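SH2 domain-containing protein 3C (Homo sapiens, PDB 3T6G) acts as a signalling adapter in integrin-mediated cell adhesion and migration, its closed Cdc25-homology domain unable to perform canonical nucleotide exchange but required for binding BCAR1. Local coordinates at residues H208-P211 / L212-L215; L95-D98 / L99-R102; A149-M152 / G153-M157. The protein carries 2 engineered substitutions. All blocks are in the same frame, centred on the assembly; numbering follows the deposited sequence.

All three contacts lie in the all-helical Cdc25-homology domain, each a local contact along or at an end of one helix: 210-215, 93-115 and 145-155. Contact 1 touches contact 2 directly, their centres about 11 Å apart. Ile213 joins them: its CG2 packs 3.3 Å from Arg96 CG, while its CD1 lies 4.0 Å from Leu100 CD2 and 4.1 Å from Leu99 CB. Contact 3 stands apart, its centre about 16 Å from each of the other two, and its nearest atoms come to about 5 Å from contact 1 and 6 Å from contact 2. Phe103, one residue beyond 95-102, bridges that gap by touching both Leu210 and the alanines of 149-152.

Contact 1. Residues H208-P211 / L212-L215; sequences HVLP and LITL
Ile213 folds back over the turn before it, onto the carbonyl of Val209. Its CB is 3.8 Å from Val209 O, and both branches leave close to the same oxygen. CG1 stands between the backbone N and the carbonyl carbon (chi1 60°), which brings it 3.3 Å from Val209 O; CG2 passes the oxygen slightly farther off. The chain then runs out straight through chi2, and the tip CD1 meets Leu210 CG at 4.2 Å, an apolar touch one turn back. A valine in its place would probably leave Leu210 CG without this methyl partner and open a gap beside helix 93-115.

The backbone beneath is the first turn of helix 210-215, with Val209 as N-cap residue. Ile213 N gives a nearly straight bond to Val209 O (3.0 Å, 173°), and Leu215 N reaches Pro211 O equally well. Thr214 turns back on the same turn: its N donates to Leu210 O at 3.1 Å, and OG1, set beside the backbone N by a chi1 of -44°, points at the same oxygen, but so closely that the details of this bond are doubtful. Pro211, which has no N-H to give, suits the start of the helix, and its CD lies over the rim of one face of the His208 ring.

The short helix is hemmed in by others. Ile213 faces helix 93-115, Leu212 meets Leu243 and Ala246 of helix 236-250, Leu210 reaches Phe146 of helix 145-155, and His208 NE2 is hydrogen-bonded to Asn193 OD1 of helix 175-193.

Contact 2. Residues L95-D98 / L99-R102; sequences LRLD and LLER
Leu100 lies across the carbonyl oxygen of Arg96, one turn earlier in the helix. Its CB is 3.6 Å from Arg96 O and its CG closer still, at 3.3 Å, because chi1 (-76°) sets CG beside the backbone N and anti to the carbonyl carbon. From there CD1 turns back along the helix to meet Leu97 CD2 at 4.2 Å, a methyl-to-methyl touch between residues three apart. A looser apolar contact, Leu95 CD1 to Leu99 CG at 4.4 Å, joins residues four apart.

Four hydrogen bonds from residue i+4 back to residue i hold the backbone. The one from Leu99 N to Leu95 O is short and nearly straight (2.8 Å, 171°). Leu100 N is shared: its bond to Arg96 O is bent, 135° at the hydrogen, and a second, weak one goes to Leu97 O. Leu97 O also accepts Glu101 N, and Asp98 O takes Arg102 N at 2.9 Å.

The four charged residues are buried and find their partners elsewhere. Arg102, extended from CG to NE, forms a salt bridge with Asp61, whereas Glu101, bent at chi2, pairs with Arg299. Asp98 accepts bonds from Ser14 and Ser15 N in the N-terminal segment, and Arg96 combines a salt bridge to Glu217 with bonds to the carbonyls of Leu87 and Leu89. Leu99 packs in the interior, meeting Val64, Phe146 and Ile213. This is a regular pair of alpha-helical turns in helix 93-115 of the all-helical Cdc25-homology (Ras-GEF) domain, packed against helices 50-64, 145-155 and 210-215.

Contact 3. Residues A149-M152 / G153-M157; sequences AAVM and GALDM
Gly153 N donates to Ala149 O at 2.8 Å, the first of three successive alpha-helical i+4 to i bonds in the last turns of helix 145-155 of the Cdc25-homology domain. Ala154 N follows with Ala150 O (3.2 Å) and Leu155 N with Val151 O (3.1 Å). They approach differently: the first two donors stand well above the plane of the carbonyl they address, while Leu155 N lies in the plane of its acceptor. Ala150 O is gripped twice, since Ser107 OG of helix 93-115 also bonds to it, tying the two helices together through a backbone oxygen.

Two further bonds span three residues: Asp156 N to Gly153 O, weak, and Met157 N to Ala154 O at 3.3 Å. Met157 is then the N-cap residue of helix 158-161, its O bonded to Ser161 OG. The Asp156 carboxylate has a long, weak ion pair with Lys186.

Apolar side chains fill the buried side. Val151 packs on Ala135 and Leu138 of helix 121-140, and Leu155 reaches Thr131 and Ile132 of the same helix. Leu155 CD1 receives two neighbours from the turn before: Val151 CG1 at 4.3 Å and, through the bend of Met152 at chi2 (-74°), its sulfur SD at 4.4 Å.

Contact 1. Residues H208-P211 / L212-L215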
loop_
_atom_site.group_PDB
_atom_site.type_symbol
_atom_site.label_atom_id
_atom_site.label_comp_id
_atom_site.label_asym_id
_atom_site.label_seq_id
_atom_site.Cartn_x
_atom_site.Cartn_y
_atom_site.Cartn_z
ATOM N N HIS A 208 -4.787 5.734 -2.905
ATOM C CA HIS A 208 -4.812 4.278 -2.923
ATOM C C HIS A 208 -3.421 3.760 -3.357
ATOM O O HIS A 208 -3.025 3.912 -4.512
ATOM C CB HIS A 208 -5.950 3.796 -3.847
ATOM C CG HIS A 208 -6.219 2.327 -3.768
ATOM N ND1 HIS A 208 -6.209 1.633 -2.582
ATOM C CD2 HIS A 208 -6.494 1.416 -4.737
ATOM C CE1 HIS A 208 -6.468 0.354 -2.816
ATOM N NE2 HIS A 208 -6.646 0.199 -4.115
ATOM N N VAL A 209 -2.679 3.162 -2.430
ATOM C CA VAL A 209 -1.317 2.709 -2.709
ATOM C C VAL A 209 -1.134 1.233 -2.371
ATOM O O VAL A 209 -0.026 0.710 -2.481
ATOM C CB VAL A 209 -0.222 3.520 -1.900
ATOM C CG1 VAL A 209 -0.352 5.014 -2.104
ATOM C CG2 VAL A 209 -0.284 3.208 -0.411
ATOM N N LEU A 210 -2.193 0.548 -1.938
ATOM C CA LEU A 210 -2.038 -0.883 -1.640
ATOM C C LEU A 210 -1.734 -1.776 -2.857
ATOM O O LEU A 210 -0.920 -2.688 -2.770
ATOM C CB LEU A 210 -3.196 -1.445 -0.818
ATOM C CG LEU A 210 -2.605 -1.760 0.549
ATOM C CD1 LEU A 210 -2.726 -0.540 1.440
ATOM C CD2 LEU A 210 -3.243 -2.971 1.173
ATOM N N PRO A 211 -2.398 -1.542 -3.987
ATOM C CA PRO A 211 -1.929 -2.342 -5.117
ATOM C C PRO A 211 -0.432 -2.140 -5.343
ATOM O O PRO A 211 0.303 -3.112 -5.277
ATOM C CB PRO A 211 -2.746 -1.794 -6.284
ATOM C CG PRO A 211 -4.026 -1.419 -5.647
ATOM C CD PRO A 211 -3.657 -0.848 -4.291
ATOM N N LEU A 212 0.009 -0.907 -5.571
ATOM C CA LEU A 212 1.438 -0.620 -5.739
ATOM C C LEU A 212 2.368 -1.314 -4.722
ATOM O O LEU A 212 3.270 -2.048 -5.097
ATOM C CB LEU A 212 1.682 0.876 -5.664
ATOM C CG LEU A 212 3.160 1.272 -5.592
ATOM C CD1 LEU A 212 3.866 0.955 -6.928
ATOM C CD2 LEU A 212 3.303 2.746 -5.254
ATOM N N ILE A 213 2.179 -1.080 -3.433
ATOM C CA ILE A 213 3.140 -1.625 -2.491
ATOM C C ILE A 213 3.115 -3.140 -2.448
ATOM O O ILE A 213 4.074 -3.780 -2.025
ATOM C CB ILE A 213 3.008 -1.038 -1.076
ATOM C CG1 ILE A 213 1.621 -1.301 -0.482
ATOM C CG2 ILE A 213 3.325 0.455 -1.083
ATOM C CD1 ILE A 213 1.500 -0.766 0.939
ATOM N N THR A 214 2.023 -3.725 -2.899
ATOM C CA THR A 214 1.948 -5.175 -2.930
ATOM C C THR A 214 2.726 -5.734 -4.135
ATOM O O THR A 214 3.486 -6.696 -4.008
ATOM C CB THR A 214 0.500 -5.628 -2.926
ATOM O OG1 THR A 214 -0.212 -4.848 -1.960
ATOM C CG2 THR A 214 0.407 -7.090 -2.535
ATOM N N LEU A 215 2.540 -5.111 -5.295
ATOM C CA LEU A 215 3.372 -5.370 -6.451
ATOM C C LEU A 215 4.857 -5.327 -6.054
ATOM O O LEU A 215 5.530 -6.361 -6.028
ATOM C CB LEU A 215 3.084 -4.326 -7.528
ATOM C CG LEU A 215 2.197 -4.725 -8.707
ATOM C CD1 LEU A 215 1.411 -5.942 -8.371
ATOM C CD2 LEU A 215 1.280 -3.591 -9.126
#

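Contact 2. Residues L95-D98 / L99-R102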
loop_
_atom_site.group_PDB
_atom_site.type_symbol
_atom_site.label_atom_id
_atom_site.label_comp_id
_atom_site.label_asym_id
_atom_site.label_seq_id
_atom_site.Cartn_x
_atom_site.Cartn_y
_atom_site.Cartn_z
ATOM N N LEU A 95 9.247 1.088 4.748
ATOM C CA LEU A 95 8.013 1.814 4.764
ATOM C C LEU A 95 6.894 0.928 4.210
ATOM O O LEU A 95 5.907 0.654 4.899
ATOM C CB LEU A 95 8.138 3.110 3.941
ATOM C CG LEU A 95 6.831 3.918 4.036
ATOM C CD1 LEU A 95 6.446 4.158 5.536
ATOM C CD2 LEU A 95 6.870 5.243 3.257
ATOM N N ARG A 96 7.063 0.470 2.972
ATOM C CA ARG A 96 6.088 -0.419 2.339
ATOM C C ARG A 96 5.715 -1.613 3.230
ATOM O O ARG A 96 4.542 -1.999 3.330
ATOM C CB ARG A 96 6.611 -0.943 1.010
ATOM C CG ARG A 96 6.408 -0.020 -0.169
ATOM C CD ARG A 96 6.811 -0.743 -1.468
ATOM N NE ARG A 96 8.219 -1.135 -1.440
ATOM C CZ ARG A 96 9.188 -0.431 -2.012
ATOM N NH1 ARG A 96 8.894 0.687 -2.659
ATOM N NH2 ARG A 96 10.444 -0.831 -1.924
ATOM N N LEU A 97 6.707 -2.213 3.874
ATOM C CA LEU A 97 6.395 -3.347 4.718
ATOM C C LEU A 97 5.611 -2.908 5.962
ATOM O O LEU A 97 4.676 -3.596 6.360
ATOM C CB LEU A 97 7.654 -4.129 5.082
ATOM C CG LEU A 97 8.313 -4.874 3.917
ATOM C CD1 LEU A 97 9.494 -5.675 4.425
ATOM C CD2 LEU A 97 7.321 -5.792 3.244
ATOM N N ASP A 98 5.975 -1.760 6.546
ATOM C CA ASP A 98 5.276 -1.219 7.715
ATOM C C ASP A 98 3.821 -0.889 7.407
ATOM O O ASP A 98 2.931 -1.186 8.202
ATOM C CB ASP A 98 5.950 0.050 8.247
ATOM C CG ASP A 98 7.224 -0.241 8.970
ATOM O OD1 ASP A 98 7.398 -1.409 9.400
ATOM O OD2 ASP A 98 8.047 0.696 9.108
ATOM N N LEU A 99 3.587 -0.239 6.272
ATOM C CA LEU A 99 2.229 0.045 5.864
ATOM C C LEU A 99 1.445 -1.245 5.633
ATOM O O LEU A 99 0.238 -1.248 5.773
ATOM C CB LEU A 99 2.175 0.916 4.613
ATOM C CG LEU A 99 2.544 2.389 4.730
ATOM C CD1 LEU A 99 2.513 3.026 3.329
ATOM C CD2 LEU A 99 1.580 3.105 5.656
ATOM N N LEU A 100 2.117 -2.333 5.267
ATOM C CA LEU A 100 1.399 -3.587 5.053
ATOM C C LEU A 100 1.021 -4.228 6.397
ATOM O O LEU A 100 -0.073 -4.797 6.533
ATOM C CB LEU A 100 2.182 -4.572 4.163
ATOM C CG LEU A 100 2.232 -4.321 2.643
ATOM C CD1 LEU A 100 3.326 -5.160 1.975
ATOM C CD2 LEU A 100 0.910 -4.570 1.957
ATOM N N GLU A 101 1.908 -4.144 7.389
ATOM C CA GLU A 101 1.569 -4.640 8.721
ATOM C C GLU A 101 0.401 -3.833 9.251
ATOM O O GLU A 101 -0.536 -4.382 9.829
ATOM C CB GLU A 101 2.733 -4.527 9.702
ATOM C CG GLU A 101 2.381 -5.004 11.120
ATOM C CD GLU A 101 2.393 -6.524 11.264
ATOM O OE1 GLU A 101 3.238 -7.167 10.611
ATOM O OE2 GLU A 101 1.571 -7.083 12.027
ATOM N N ARG A 102 0.457 -2.527 9.024
ATOM C CA ARG A 102 -0.557 -1.648 9.572
ATOM C C ARG A 102 -1.913 -2.041 9.019
ATOM O O ARG A 102 -2.856 -2.294 9.775
ATOM C CB ARG A 102 -0.273 -0.172 9.266
ATOM C CG ARG A 102 -1.129 0.782 10.124
ATOM C CD ARG A 102 -0.845 2.263 9.876
ATOM N NE ARG A 102 -1.958 3.099 10.310
ATOM C CZ ARG A 102 -2.343 3.236 11.582
ATOM N NH1 ARG A 102 -1.709 2.599 12.568
ATOM N NH2 ARG A 102 -3.364 4.018 11.878
#

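Contact 3. Residues A149-M152 / G153-M157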
loop_
_atom_site.group_PDB
_atom_site.type_symbol
_atom_site.label_atom_id
_atom_site.label_comp_id
_atom_site.label_asym_id
_atom_site.label_seq_id
_atom_site.Cartn_x
_atom_site.Cartn_y
_atom_site.Cartn_z
ATOM N N ALA A 149 -9.808 1.089 2.870
ATOM C CA ALA A 149 -9.646 -0.261 2.328
ATOM C C ALA A 149 -9.310 -1.252 3.425
ATOM O O ALA A 149 -9.618 -2.435 3.319
ATOM C CB ALA A 149 -8.559 -0.289 1.241
ATOM N N ALA A 150 -8.642 -0.778 4.470
ATOM C CA ALA A 150 -8.386 -1.640 5.607
ATOM C C ALA A 150 -9.718 -1.969 6.318
ATOM O O ALA A 150 -9.871 -3.039 6.915
ATOM C CB ALA A 150 -7.384 -0.975 6.571
ATOM N N VAL A 151 -10.689 -1.057 6.235
ATOM C CA VAL A 151 -11.946 -1.250 6.940
ATOM C C VAL A 151 -12.858 -2.196 6.166
ATOM O O VAL A 151 -13.374 -3.157 6.738
ATOM C CB VAL A 151 -12.644 0.086 7.280
ATOM C CG1 VAL A 151 -14.115 -0.146 7.594
ATOM C CG2 VAL A 151 -11.913 0.791 8.469
ATOM N N MET A 152 -13.051 -1.903 4.879
ATOM C CA MET A 152 -13.599 -2.847 3.899
ATOM C C MET A 152 -12.904 -4.220 3.945
ATOM O O MET A 152 -13.554 -5.252 3.872
ATOM C CB MET A 152 -13.470 -2.261 2.494
ATOM C CG MET A 152 -14.147 -0.901 2.352
ATOM S SD MET A 152 -15.946 -1.062 2.306
ATOM C CE MET A 152 -16.115 -2.166 0.912
ATOM N N GLY A 153 -11.584 -4.237 4.075
ATOM C CA GLY A 153 -10.886 -5.486 4.307
ATOM C C GLY A 153 -11.459 -6.259 5.482
ATOM O O GLY A 153 -11.655 -7.463 5.400
ATOM N N ALA A 154 -11.741 -5.573 6.584
ATOM C CA ALA A 154 -12.373 -6.211 7.750
ATOM C C ALA A 154 -13.774 -6.794 7.426
ATOM O O ALA A 154 -14.101 -7.927 7.802
ATOM C CB ALA A 154 -12.491 -5.225 8.864
ATOM N N LEU A 155 -14.573 -5.999 6.721
ATOM C CA LEU A 155 -15.961 -6.296 6.444
ATOM C C LEU A 155 -16.080 -7.450 5.478
ATOM O O LEU A 155 -17.164 -7.962 5.259
ATOM C CB LEU A 155 -16.648 -5.056 5.861
ATOM C CG LEU A 155 -16.773 -3.905 6.867
ATOM C CD1 LEU A 155 -17.325 -2.676 6.189
ATOM C CD2 LEU A 155 -17.656 -4.305 8.058
ATOM N N ASP A 156 -14.946 -7.856 4.916
ATOM C CA ASP A 156 -14.923 -8.823 3.831
ATOM C C ASP A 156 -14.110 -10.060 4.205
ATOM O O ASP A 156 -13.990 -10.990 3.414
ATOM C CB ASP A 156 -14.386 -8.178 2.550
ATOM C CG ASP A 156 -14.579 -9.066 1.299
ATOM O OD1 ASP A 156 -15.670 -9.023 0.675
ATOM O OD2 ASP A 156 -13.632 -9.796 0.928
ATOM N N MET A 157 -13.544 -10.097 5.406
ATOM C CA MET A 157 -12.885 -11.332 5.809
ATOM C C MET A 157 -13.929 -12.430 5.784
ATOM O O MET A 157 -15.093 -12.186 6.100
ATOM C CB MET A 157 -12.291 -11.224 7.199
ATOM C CG MET A 157 -11.176 -10.244 7.295
ATOM S SD MET A 157 -10.477 -10.370 8.936
ATOM C CE MET A 157 -9.126 -9.207 8.776
#